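Local coordinates for trichothecene 15-O-acetyltransferase TRI3 (Fusarium sporotrichioides, PDB 3FOT), which acetylates the 15-hydroxyl of trichothecene intermediates, using acetyl-coenzyme A, in the biosynthesis of T-2 toxin and related Fusarium mycotoxins, at residues Y54-L59 / K132-L137; L80-A85 / P90-T95; H282-D287 / F513-R518. All coordinates share one frame; numbering follows the deposited sequence.

Overall arrangement
From the N terminus, strand 53-61 supplies the first half of contact 1, and the loop closes 73 residues later when the start of helix 134-147 packs onto it. Inside that loop lies contact 2, where the chain leaving helix 71-88 turns aside and its Cys92 side chain meets Leu82 and Ala85; the centres are about 21 Å apart and the contacts do not touch. Contact 3 follows in series, bridging 226 residues to join the end of strand 277-283 to the C-terminal helix 500-516, about 38 Å from contact 2 between centres. Contact 1 lies on the mixed sheet that also takes in strands 449-452 and 457-469, contact 3 on the C-terminal sheet.

Contact 1. Residues Y54-L59 / K132-L137; sequences YIATSL and KSALDL
Ala56 meets Ala134 and Leu135 where the N-terminal end of helix 134-147 lies on one face of a mixed beta-sheet, a helix-on-sheet layer of the BAHD acyltransferase fold. The evidence for close approach is in the backbone: the CA atoms of Ala56 and Ala134 are 5.4 Å apart, a spacing that the small side chains at both positions allow.

The apolar interaction is compact. The CB of Ala56 points at the helix and touches the CB of Ala134 at 3.5 Å, methyl to methyl. Beside it, Leu135 reaches across with one branch, its CD2 lying 3.8 Å from the CB of Ala56. Although the CB of this leucine sets off alongside the strand, its chi1 of -69° brings CG, and with it CD2, up to the CB of Ala56. One alanine methyl thus sits against two successive residues of the first helical turn.

Hydrogen bonds do not cross between the segments; polar links run through residues outside the two segments. Glu179 of the adjacent strand 177-184 accepts from Ala134 N through OE1 and is paired with Ser58 OG through OE2, so one carboxylate spans helix start and strand. Tyr54, on the same side of the sheet as Ala56, stacks on His183 and meets Trp138 edge-to-face, while its OH is hydrogen-bonded to Glu142 OE2 and Arg145 NH2.

The helix start itself is fixed by a capping box. Ser133 is the N-cap, and its OG accepts from Asp136 N at 3.0 Å. In the reciprocal bond Ser133 N points to Asp136 OD2 at 3.0 Å, nearly straight at 167°, but meets that oxygen from above the carboxylate plane, 44° out of it.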
ATOM      1  N   TYR A  54       4.165   5.564  -1.727  1.00  9.04           N
ATOM      2  CA  TYR A  54       4.103   6.958  -1.299  1.00  9.17           C
ATOM      3  C   TYR A  54       2.748   7.195  -0.657  1.00  9.14           C
ATOM      4  O   TYR A  54       1.721   6.711  -1.156  1.00 10.66           O
ATOM      5  CB  TYR A  54       4.211   7.907  -2.476  1.00  9.56           C
ATOM      6  CG  TYR A  54       5.528   7.930  -3.200  1.00 10.37           C
ATOM      7  CD1 TYR A  54       6.434   8.964  -2.965  1.00 11.22           C
ATOM      8  CD2 TYR A  54       5.853   6.951  -4.145  1.00 12.01           C
ATOM      9  CE1 TYR A  54       7.630   9.042  -3.652  1.00 10.32           C
ATOM     10  CE2 TYR A  54       7.067   7.017  -4.849  1.00 12.98           C
ATOM     11  CZ  TYR A  54       7.944   8.067  -4.586  1.00 10.98           C
ATOM     12  OH  TYR A  54       9.131   8.226  -5.247  1.00 12.87           O
ATOM     13  N   ILE A  55       2.756   7.942   0.437  1.00  8.73           N
ATOM     14  CA  ILE A  55       1.505   8.385   1.081  1.00  8.89           C
ATOM     15  C   ILE A  55       1.521   9.919   1.109  1.00  9.02           C
ATOM     16  O   ILE A  55       2.429  10.522   1.668  1.00  9.15           O
ATOM     17  CB  ILE A  55       1.343   7.781   2.500  1.00  7.81           C
ATOM     18  CG1 ILE A  55       1.320   6.239   2.418  1.00  7.93           C
ATOM     19  CG2 ILE A  55       0.009   8.275   3.183  1.00  8.32           C
ATOM     20  CD1 ILE A  55       1.643   5.535   3.775  1.00  9.55           C
ATOM     21  N   ALA A  56       0.531  10.544   0.464  1.00 10.34           N
ATOM     22  CA  ALA A  56       0.458  11.997   0.401  1.00 10.35           C
ATOM     23  C   ALA A  56      -0.612  12.435   1.376  1.00 11.81           C
ATOM     24  O   ALA A  56      -1.790  12.023   1.248  1.00 11.94           O
ATOM     25  CB  ALA A  56       0.130  12.468  -1.045  1.00 11.03           C
ATOM     26  N   THR A  57      -0.213  13.204   2.386  1.00 11.15           N
ATOM     27  CA  THR A  57      -1.179  13.691   3.368  1.00 12.97           C
ATOM     28  C   THR A  57      -1.247  15.214   3.213  1.00 12.75           C
ATOM     29  O   THR A  57      -0.222  15.870   3.083  1.00 15.18           O
ATOM     30  CB  THR A  57      -0.866  13.251   4.832  1.00 12.04           C
ATOM     31  OG1 THR A  57       0.392  13.793   5.266  1.00 12.62           O
ATOM     32  CG2 THR A  57      -0.839  11.705   4.984  1.00 13.80           C
ATOM     33  N   SER A  58      -2.441  15.776   3.176  1.00 10.95           N
ATOM     34  CA  SER A  58      -2.583  17.218   3.167  1.00 10.58           C
ATOM     35  C   SER A  58      -3.132  17.602   4.525  1.00 10.27           C
ATOM     36  O   SER A  58      -4.170  17.091   4.931  1.00 10.18           O
ATOM     37  CB  SER A  58      -3.573  17.660   2.089  1.00 10.94           C
ATOM     38  OG  SER A  58      -3.498  19.044   1.898  1.00 13.76           O
ATOM     39  N   LEU A  59      -2.439  18.504   5.201  1.00 10.91           N
ATOM     40  CA  LEU A  59      -2.801  18.890   6.556  1.00 10.36           C
ATOM     41  C   LEU A  59      -3.150  20.375   6.546  1.00 10.63           C
ATOM     42  O   LEU A  59      -2.716  21.132   5.662  1.00 11.28           O
ATOM     43  CB  LEU A  59      -1.645  18.636   7.523  1.00 10.52           C
ATOM     44  CG  LEU A  59      -0.897  17.291   7.530  1.00 13.78           C
ATOM     45  CD1 LEU A  59       0.190  17.341   8.597  1.00 13.75           C
ATOM     46  CD2 LEU A  59      -1.810  16.126   7.790  1.00 13.93           C
ATOM     47  N   LYS A 132       3.943  23.569  -4.427  1.00 16.41           N
ATOM     48  CA  LYS A 132       3.668  22.219  -4.937  1.00 17.29           C
ATOM     49  C   LYS A 132       2.984  21.352  -3.882  1.00 15.97           C
ATOM     50  O   LYS A 132       3.282  21.454  -2.672  1.00 15.38           O
ATOM     51  CB  LYS A 132       4.920  21.539  -5.528  1.00 17.42           C
ATOM     52  CG  LYS A 132       5.886  20.904  -4.549  1.00 19.56           C
ATOM     53  CD  LYS A 132       7.201  20.388  -5.218  1.00 20.05           C
ATOM     54  CE  LYS A 132       8.152  21.540  -5.559  1.00 22.75           C
ATOM     55  NZ  LYS A 132       9.588  21.135  -5.605  1.00 24.67           N
ATOM     56  N   SER A 133       2.053  20.524  -4.349  1.00 14.33           N
ATOM     57  CA  SER A 133       1.396  19.531  -3.496  1.00 13.41           C
ATOM     58  C   SER A 133       2.317  18.322  -3.267  1.00 13.28           C
ATOM     59  O   SER A 133       3.326  18.167  -3.951  1.00 12.53           O
ATOM     60  CB  SER A 133       0.106  19.037  -4.154  1.00 14.38           C
ATOM     61  OG  SER A 133       0.393  18.206  -5.264  1.00 13.32           O
ATOM     62  N   ALA A 134       1.940  17.457  -2.324  1.00 11.69           N
ATOM     63  CA  ALA A 134       2.671  16.206  -2.114  1.00 11.90           C
ATOM     64  C   ALA A 134       2.720  15.350  -3.399  1.00 11.88           C
ATOM     65  O   ALA A 134       3.769  14.785  -3.736  1.00 12.25           O
ATOM     66  CB  ALA A 134       2.064  15.417  -0.923  1.00 12.17           C
ATOM     67  N   LEU A 135       1.592  15.236  -4.106  1.00 12.28           N
ATOM     68  CA  LEU A 135       1.587  14.461  -5.358  1.00 12.79           C
ATOM     69  C   LEU A 135       2.370  15.123  -6.484  1.00 12.48           C
ATOM     70  O   LEU A 135       2.899  14.429  -7.336  1.00 11.06           O
ATOM     71  CB  LEU A 135       0.169  14.086  -5.815  1.00 13.71           C
ATOM     72  CG  LEU A 135      -0.489  13.046  -4.881  1.00 16.61           C
ATOM     73  CD1 LEU A 135      -1.920  12.757  -5.301  1.00 20.18           C
ATOM     74  CD2 LEU A 135       0.300  11.745  -4.765  1.00 17.85           C
ATOM     75  N   ASP A 136       2.440  16.457  -6.489  1.00 12.48           N
ATOM     76  CA  ASP A 136       3.308  17.181  -7.443  1.00 12.22           C
ATOM     77  C   ASP A 136       4.747  16.754  -7.224  1.00 11.64           C
ATOM     78  O   ASP A 136       5.485  16.497  -8.165  1.00 11.23           O
ATOM     79  CB  ASP A 136       3.239  18.700  -7.234  1.00 13.21           C
ATOM     80  CG  ASP A 136       1.956  19.325  -7.747  1.00 15.73           C
ATOM     81  OD1 ASP A 136       1.232  18.696  -8.538  1.00 15.61           O
ATOM     82  OD2 ASP A 136       1.667  20.465  -7.324  1.00 17.82           O
ATOM     83  N   LEU A 137       5.137  16.667  -5.962  1.00 10.90           N
ATOM     84  CA  LEU A 137       6.490  16.246  -5.613  1.00 10.43           C
ATOM     85  C   LEU A 137       6.759  14.782  -5.980  1.00  9.96           C
ATOM     86  O   LEU A 137       7.850  14.438  -6.450  1.00  9.87           O
ATOM     87  CB  LEU A 137       6.733  16.479  -4.127  1.00 11.01           C
ATOM     88  CG  LEU A 137       8.116  16.093  -3.618  1.00 11.42           C
ATOM     89  CD1 LEU A 137       9.223  16.831  -4.382  1.00 12.57           C
ATOM     90  CD2 LEU A 137       8.170  16.356  -2.088  1.00 11.45           C
TER

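Contact 2. Residues L80-A85 / P90-T95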
ATOM      1  N   LEU A  80      12.366  14.044  16.017  1.00  9.47           N
ATOM      2  CA  LEU A  80      12.167  13.502  17.369  1.00  9.58           C
ATOM      3  C   LEU A  80      11.141  12.349  17.361  1.00  9.04           C
ATOM      4  O   LEU A  80      11.397  11.281  17.910  1.00  9.11           O
ATOM      5  CB  LEU A  80      11.749  14.630  18.319  1.00 10.16           C
ATOM      6  CG  LEU A  80      12.877  15.639  18.591  1.00 11.32           C
ATOM      7  CD1 LEU A  80      12.312  16.859  19.307  1.00 13.43           C
ATOM      8  CD2 LEU A  80      13.986  15.008  19.417  1.00 14.56           C
ATOM      9  N   ALA A  81      10.003  12.566  16.706  1.00  7.98           N
ATOM     10  CA  ALA A  81       8.998  11.545  16.518  1.00  7.54           C
ATOM     11  C   ALA A  81       9.554  10.314  15.800  1.00  8.35           C
ATOM     12  O   ALA A  81       9.216   9.189  16.155  1.00  9.15           O
ATOM     13  CB  ALA A  81       7.793  12.127  15.744  1.00  7.85           C
ATOM     14  N   LEU A  82      10.373  10.521  14.776  1.00  7.75           N
ATOM     15  CA  LEU A  82      10.887   9.400  13.983  1.00  8.59           C
ATOM     16  C   LEU A  82      11.837   8.529  14.817  1.00  9.49           C
ATOM     17  O   LEU A  82      11.869   7.283  14.705  1.00  9.79           O
ATOM     18  CB  LEU A  82      11.612   9.925  12.746  1.00  8.39           C
ATOM     19  CG  LEU A  82      12.180   8.870  11.802  1.00  8.69           C
ATOM     20  CD1 LEU A  82      11.107   7.881  11.272  1.00  8.37           C
ATOM     21  CD2 LEU A  82      12.851   9.591  10.641  1.00 10.40           C
ATOM     22  N   LEU A  83      12.605   9.182  15.675  1.00  9.52           N
ATOM     23  CA  LEU A  83      13.452   8.430  16.621  1.00  9.97           C
ATOM     24  C   LEU A  83      12.627   7.556  17.567  1.00 10.13           C
ATOM     25  O   LEU A  83      12.949   6.367  17.756  1.00  9.95           O
ATOM     26  CB  LEU A  83      14.373   9.374  17.408  1.00 10.79           C
ATOM     27  CG  LEU A  83      15.479  10.036  16.586  1.00 11.81           C
ATOM     28  CD1 LEU A  83      16.046  11.244  17.316  1.00 14.23           C
ATOM     29  CD2 LEU A  83      16.580   9.009  16.235  1.00 12.96           C
ATOM     30  N   ASP A  84      11.562   8.112  18.155  1.00  9.27           N
ATOM     31  CA  ASP A  84      10.672   7.338  19.003  1.00 10.10           C
ATOM     32  C   ASP A  84      10.076   6.190  18.198  1.00  9.74           C
ATOM     33  O   ASP A  84       9.951   5.076  18.697  1.00 10.06           O
ATOM     34  CB  ASP A  84       9.519   8.203  19.543  1.00  9.32           C
ATOM     35  CG  ASP A  84       9.981   9.256  20.526  1.00 12.76           C
ATOM     36  OD1 ASP A  84      11.119   9.119  21.071  1.00 14.24           O
ATOM     37  OD2 ASP A  84       9.187  10.213  20.748  1.00 13.93           O
ATOM     38  N   ALA A  85       9.706   6.484  16.946  1.00  8.92           N
ATOM     39  CA  ALA A  85       9.026   5.509  16.103  1.00  9.40           C
ATOM     40  C   ALA A  85       9.976   4.371  15.724  1.00  9.69           C
ATOM     41  O   ALA A  85       9.552   3.219  15.625  1.00 11.41           O
ATOM     42  CB  ALA A  85       8.461   6.171  14.874  1.00  8.86           C
ATOM     43  N   PRO A  90      11.215  -0.681  14.331  1.00 10.75           N
ATOM     44  CA  PRO A  90      12.478  -0.472  13.600  1.00 10.59           C
ATOM     45  C   PRO A  90      12.491  -0.829  12.114  1.00 10.04           C
ATOM     46  O   PRO A  90      13.530  -0.642  11.464  1.00 10.71           O
ATOM     47  CB  PRO A  90      13.512  -1.316  14.369  1.00 11.00           C
ATOM     48  CG  PRO A  90      12.757  -1.978  15.510  1.00 12.55           C
ATOM     49  CD  PRO A  90      11.293  -1.709  15.386  1.00 11.40           C
ATOM     50  N   GLU A  91      11.367  -1.288  11.563  1.00  9.76           N
ATOM     51  CA  GLU A  91      11.256  -1.473  10.135  1.00  9.74           C
ATOM     52  C   GLU A  91      11.628  -0.198   9.376  1.00  9.04           C
ATOM     53  O   GLU A  91      12.119  -0.274   8.267  1.00  8.99           O
ATOM     54  CB  GLU A  91       9.824  -1.850   9.766  1.00  9.99           C
ATOM     55  CG  GLU A  91       9.499  -3.317  10.049  1.00 11.21           C
ATOM     56  CD  GLU A  91       9.177  -3.629  11.488  1.00 13.75           C
ATOM     57  OE1 GLU A  91       9.025  -2.712  12.340  1.00 11.50           O
ATOM     58  OE2 GLU A  91       9.042  -4.831  11.753  1.00 14.57           O
ATOM     59  N   CYS A  92      11.391   0.962   9.996  1.00  9.08           N
ATOM     60  CA  CYS A  92      11.671   2.264   9.370  1.00  9.06           C
ATOM     61  C   CYS A  92      13.169   2.537   9.109  1.00  9.71           C
ATOM     62  O   CYS A  92      13.508   3.502   8.400  1.00  9.96           O
ATOM     63  CB  CYS A  92      11.059   3.393  10.209  1.00  8.67           C
ATOM     64  SG  CYS A  92      11.862   3.575  11.827  1.00  9.76           S
ATOM     65  N   ALA A  93      14.061   1.697   9.665  1.00  8.26           N
ATOM     66  CA  ALA A  93      15.490   1.809   9.341  1.00  9.72           C
ATOM     67  C   ALA A  93      16.163   0.523   8.863  1.00  9.66           C
ATOM     68  O   ALA A  93      17.408   0.437   8.855  1.00  9.67           O
ATOM     69  CB  ALA A  93      16.258   2.387  10.541  1.00  9.16           C
ATOM     70  N   CYS A  94      15.365  -0.468   8.470  1.00  9.41           N
ATOM     71  CA  CYS A  94      15.936  -1.655   7.840  1.00 10.47           C
ATOM     72  C   CYS A  94      16.518  -1.252   6.478  1.00 10.68           C
ATOM     73  O   CYS A  94      16.103  -0.242   5.885  1.00 11.69           O
ATOM     74  CB  CYS A  94      14.891  -2.771   7.685  1.00  9.97           C
ATOM     75  SG  CYS A  94      14.324  -3.482   9.241  1.00 10.91           S
ATOM     76  N   THR A  95      17.493  -2.031   6.007  1.00 10.34           N
ATOM     77  CA  THR A  95      18.149  -1.779   4.742  1.00 10.25           C
ATOM     78  C   THR A  95      18.111  -3.062   3.907  1.00 10.80           C
ATOM     79  O   THR A  95      17.844  -4.141   4.428  1.00 10.20           O
ATOM     80  CB  THR A  95      19.618  -1.361   4.975  1.00 10.74           C
ATOM     81  OG1 THR A  95      20.281  -2.356   5.776  1.00 10.82           O
ATOM     82  CG2 THR A  95      19.681  -0.015   5.693  1.00 10.46           C
TER
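Cys92 faces the last turns of helix 71-88, and its SG makes the side-chain contact of this pair, 4.4 Å from the CD1 methyl of Leu82. The same sulfur also lies 4.4 Å from the carbonyl carbon of Ala85, so it sits against the helix between a leucine branch and the backbone one turn later. With chi1 -179° and chi2 57°, the CD1 branch of Leu82 turns to the sulfur, although its CB leaves the helix alongside the loop. These are loose van der Waals approaches, and no hydrogen bond joins the two segments.

Other helices complete the buried side. Phe197 of helix 191-205 touches both Ala85 and Cys92, while Trp120 and Cys124 of helix 114-124 cover Leu82; all four touching residues are buried. At the far ends, Leu80 and Thr95, the segments diverge, and Thr95, already in strand 95-97, is exposed to solvent. Leu83 points away from the loop, on the helix face toward Ala121.

The loop keeps its shape through its own backbone, Ala93 N bonding to Pro90 O at 3.0 Å around a 3-10 turn. Ala85 O and Pro90 N, on either end of the short link, are 4.4 Å apart, and the proline nitrogen has no hydrogen to donate. The arrangement is that of a helix-to-strand connection: a 3-10 segment turns aside beyond the helix end, and the side chain of Cys92 reaches back to it before the chain enters an antiparallel sheet.

Contact 3. Residues H282-D287 / F513-R518; sequences HKLSAD and FMLAFR
The backbones of the two segments stay well apart, with the CA atoms of Leu284 and Leu515, their nearest pair, separated by 9.5 Å, so side chains alone bridge the space and no hydrogen bond crosses it. Leu284, just past the end of strand 277-283, points its CB at helix 500-516 and divides its two methyls between neighbouring residues there. Its CD1 lies 4.3 Å from the CE of Met514, and its CD2 lies 4.4 Å from the CD2 of Leu515. Both are methyl contacts at the loose end of van der Waals range. Met514 brings its terminal methyl to the leucine by a bend at the thioether, chi3 being 73° after an extended chi2. Elsewhere Val511 touches Leu284 from the same helix, and Ile292 of helix 286-299 touches both Leu284 and Leu515.

The same CD2 methyl of Leu515 lies between Leu284 and Arg518, which are on roughly opposite sides of it. It rests 3.6 Å above the guanidinium plane of Arg518, over the centre of the group, and so covers one face of the arginine. The NE of Arg518 bonds to Leu515 O at 2.9 Å and 164°, with that oxygen close to the guanidinium plane. The oxygen is gripped twice, since Arg518 N also donates to it at 3.1 Å, and the two donors arrive from opposite faces of the carbonyl plane. The NE bond, with the methyl over one face, limits rotation of the guanidinium.

On the other segment, Ser285 is the N-cap of helix 286-299. The contact therefore joins the strand-to-helix turn after an edge strand of the C-terminal sheet to the end of the C-terminal helix, an alpha/beta layer packing of the BAHD fold.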
ATOM      1  N   HIS A 282     -10.033   9.898  -8.356  1.00 14.73           N
ATOM      2  CA  HIS A 282     -11.400  10.413  -8.281  1.00 14.41           C
ATOM      3  C   HIS A 282     -11.847  10.269  -6.846  1.00 14.24           C
ATOM      4  O   HIS A 282     -11.980   9.165  -6.348  1.00 13.37           O
ATOM      5  CB  HIS A 282     -12.365   9.655  -9.187  1.00 14.81           C
ATOM      6  CG  HIS A 282     -13.728  10.260  -9.219  1.00 16.30           C
ATOM      7  ND1 HIS A 282     -14.650  10.062  -8.217  1.00 18.01           N
ATOM      8  CD2 HIS A 282     -14.303  11.115 -10.099  1.00 19.48           C
ATOM      9  CE1 HIS A 282     -15.743  10.760  -8.480  1.00 16.90           C
ATOM     10  NE2 HIS A 282     -15.564  11.399  -9.622  1.00 21.80           N
ATOM     11  N   LYS A 283     -12.048  11.403  -6.190  1.00 13.65           N
ATOM     12  CA  LYS A 283     -12.560  11.426  -4.842  1.00 14.23           C
ATOM     13  C   LYS A 283     -14.078  11.529  -4.897  1.00 13.95           C
ATOM     14  O   LYS A 283     -14.623  12.523  -5.395  1.00 14.69           O
ATOM     15  CB  LYS A 283     -11.979  12.627  -4.097  1.00 14.63           C
ATOM     16  CG  LYS A 283     -10.520  12.495  -3.753  1.00 17.63           C
ATOM     17  N   LEU A 284     -14.754  10.495  -4.417  1.00 13.91           N
ATOM     18  CA  LEU A 284     -16.213  10.529  -4.290  1.00 14.30           C
ATOM     19  C   LEU A 284     -16.538  11.396  -3.081  1.00 14.37           C
ATOM     20  O   LEU A 284     -15.807  11.364  -2.089  1.00 15.30           O
ATOM     21  CB  LEU A 284     -16.764   9.127  -4.066  1.00 14.50           C
ATOM     22  CG  LEU A 284     -16.702   8.106  -5.197  1.00 16.68           C
ATOM     23  CD1 LEU A 284     -17.104   6.734  -4.668  1.00 19.38           C
ATOM     24  CD2 LEU A 284     -17.625   8.532  -6.330  1.00 20.12           C
ATOM     25  N   SER A 285     -17.627  12.160  -3.135  1.00 13.80           N
ATOM     26  CA  SER A 285     -17.970  12.995  -1.976  1.00 12.35           C
ATOM     27  C   SER A 285     -18.324  12.073  -0.819  1.00 11.44           C
ATOM     28  O   SER A 285     -18.653  10.919  -1.032  1.00 10.92           O
ATOM     29  CB  SER A 285     -19.137  13.928  -2.286  1.00 12.98           C
ATOM     30  OG  SER A 285     -20.297  13.166  -2.549  1.00 12.40           O
ATOM     31  N   ALA A 286     -18.277  12.565   0.414  1.00 10.77           N
ATOM     32  CA  ALA A 286     -18.800  11.758   1.524  1.00 10.93           C
ATOM     33  C   ALA A 286     -20.272  11.361   1.298  1.00 10.41           C
ATOM     34  O   ALA A 286     -20.677  10.245   1.619  1.00 10.07           O
ATOM     35  CB  ALA A 286     -18.655  12.508   2.864  1.00 11.57           C
ATOM     36  N   ASP A 287     -21.065  12.274   0.733  1.00 11.47           N
ATOM     37  CA  ASP A 287     -22.500  11.996   0.546  1.00 12.27           C
ATOM     38  C   ASP A 287     -22.696  10.819  -0.429  1.00 12.33           C
ATOM     39  O   ASP A 287     -23.492   9.886  -0.184  1.00 11.65           O
ATOM     40  CB  ASP A 287     -23.246  13.242   0.051  1.00 13.27           C
ATOM     41  CG  ASP A 287     -23.442  14.287   1.151  1.00 15.70           C
ATOM     42  OD1 ASP A 287     -23.434  13.932   2.349  1.00 18.46           O
ATOM     43  OD2 ASP A 287     -23.611  15.456   0.796  1.00 18.17           O
ATOM     44  N   PHE A 513     -20.752   3.436 -12.849  1.00 11.39           N
ATOM     45  CA  PHE A 513     -21.441   2.200 -12.445  1.00 10.63           C
ATOM     46  C   PHE A 513     -21.648   2.101 -10.933  1.00 10.75           C
ATOM     47  O   PHE A 513     -22.705   1.678 -10.481  1.00 10.73           O
ATOM     48  CB  PHE A 513     -20.713   0.948 -12.940  1.00 10.03           C
ATOM     49  CG  PHE A 513     -20.894   0.665 -14.406  1.00 11.30           C
ATOM     50  CD1 PHE A 513     -22.178   0.525 -14.964  1.00 10.80           C
ATOM     51  CD2 PHE A 513     -19.769   0.480 -15.229  1.00 11.11           C
ATOM     52  CE1 PHE A 513     -22.350   0.215 -16.326  1.00 10.31           C
ATOM     53  CE2 PHE A 513     -19.933   0.179 -16.602  1.00 10.63           C
ATOM     54  CZ  PHE A 513     -21.225   0.056 -17.146  1.00 11.10           C
ATOM     55  N   MET A 514     -20.631   2.471 -10.150  1.00 10.56           N
ATOM     56  CA  MET A 514     -20.803   2.515  -8.693  1.00 10.62           C
ATOM     57  C   MET A 514     -21.979   3.407  -8.292  1.00 10.70           C
ATOM     58  O   MET A 514     -22.817   3.036  -7.434  1.00 10.91           O
ATOM     59  CB  MET A 514     -19.499   2.982  -8.031  1.00 10.49           C
ATOM     60  CG  MET A 514     -18.403   1.907  -8.133  1.00 11.25           C
ATOM     61  SD  MET A 514     -16.853   2.535  -7.492  1.00 13.99           S
ATOM     62  CE  MET A 514     -17.187   2.549  -5.717  1.00 13.29           C
ATOM     63  N   LEU A 515     -22.053   4.578  -8.905  1.00 10.09           N
ATOM     64  CA  LEU A 515     -23.092   5.541  -8.574  1.00 11.12           C
ATOM     65  C   LEU A 515     -24.460   5.022  -8.978  1.00 11.19           C
ATOM     66  O   LEU A 515     -25.467   5.279  -8.302  1.00 11.61           O
ATOM     67  CB  LEU A 515     -22.793   6.907  -9.206  1.00 10.47           C
ATOM     68  CG  LEU A 515     -21.622   7.645  -8.545  1.00  9.91           C
ATOM     69  CD1 LEU A 515     -21.232   8.839  -9.421  1.00 11.65           C
ATOM     70  CD2 LEU A 515     -21.966   8.076  -7.094  1.00 10.67           C
ATOM     71  N   ALA A 516     -24.476   4.241 -10.048  1.00 11.12           N
ATOM     72  CA  ALA A 516     -25.715   3.645 -10.543  1.00 11.03           C
ATOM     73  C   ALA A 516     -26.324   2.650  -9.557  1.00 11.28           C
ATOM     74  O   ALA A 516     -27.498   2.327  -9.649  1.00 12.71           O
ATOM     75  CB  ALA A 516     -25.477   2.987 -11.939  1.00 10.58           C
ATOM     76  N   PHE A 517     -25.528   2.172  -8.610  1.00 10.45           N
ATOM     77  CA  PHE A 517     -25.993   1.183  -7.652  1.00 10.74           C
ATOM     78  C   PHE A 517     -26.810   1.834  -6.545  1.00 11.17           C
ATOM     79  O   PHE A 517     -27.472   1.130  -5.776  1.00 11.85           O
ATOM     80  CB  PHE A 517     -24.789   0.481  -7.025  1.00 10.45           C
ATOM     81  CG  PHE A 517     -25.066  -0.883  -6.518  1.00 10.37           C
ATOM     82  CD1 PHE A 517     -25.411  -1.904  -7.410  1.00 11.21           C
ATOM     83  CD2 PHE A 517     -24.901  -1.193  -5.160  1.00 11.26           C
ATOM     84  CE1 PHE A 517     -25.619  -3.209  -6.956  1.00  9.31           C
ATOM     85  CE2 PHE A 517     -25.097  -2.488  -4.691  1.00 12.47           C
ATOM     86  CZ  PHE A 517     -25.460  -3.516  -5.600  1.00 11.04           C
ATOM     87  N   ARG A 518     -26.744   3.168  -6.444  1.00 12.27           N
ATOM     88  CA  ARG A 518     -27.393   3.890  -5.351  1.00 12.57           C
ATOM     89  C   ARG A 518     -28.889   3.605  -5.359  1.00 14.26           C
ATOM     90  O   ARG A 518     -29.479   3.364  -6.418  1.00 14.58           O
ATOM     91  CB  ARG A 518     -27.126   5.397  -5.433  1.00 12.59           C
ATOM     92  CG  ARG A 518     -25.712   5.772  -5.042  1.00 11.25           C
ATOM     93  CD  ARG A 518     -25.510   7.251  -5.224  1.00 11.87           C
ATOM     94  NE  ARG A 518     -25.607   7.601  -6.641  1.00 12.99           N
ATOM     95  CZ  ARG A 518     -25.574   8.841  -7.117  1.00 15.53           C
ATOM     96  NH1 ARG A 518     -25.453   9.871  -6.290  1.00 17.39           N
ATOM     97  NH2 ARG A 518     -25.678   9.056  -8.418  1.00 14.54           N
TER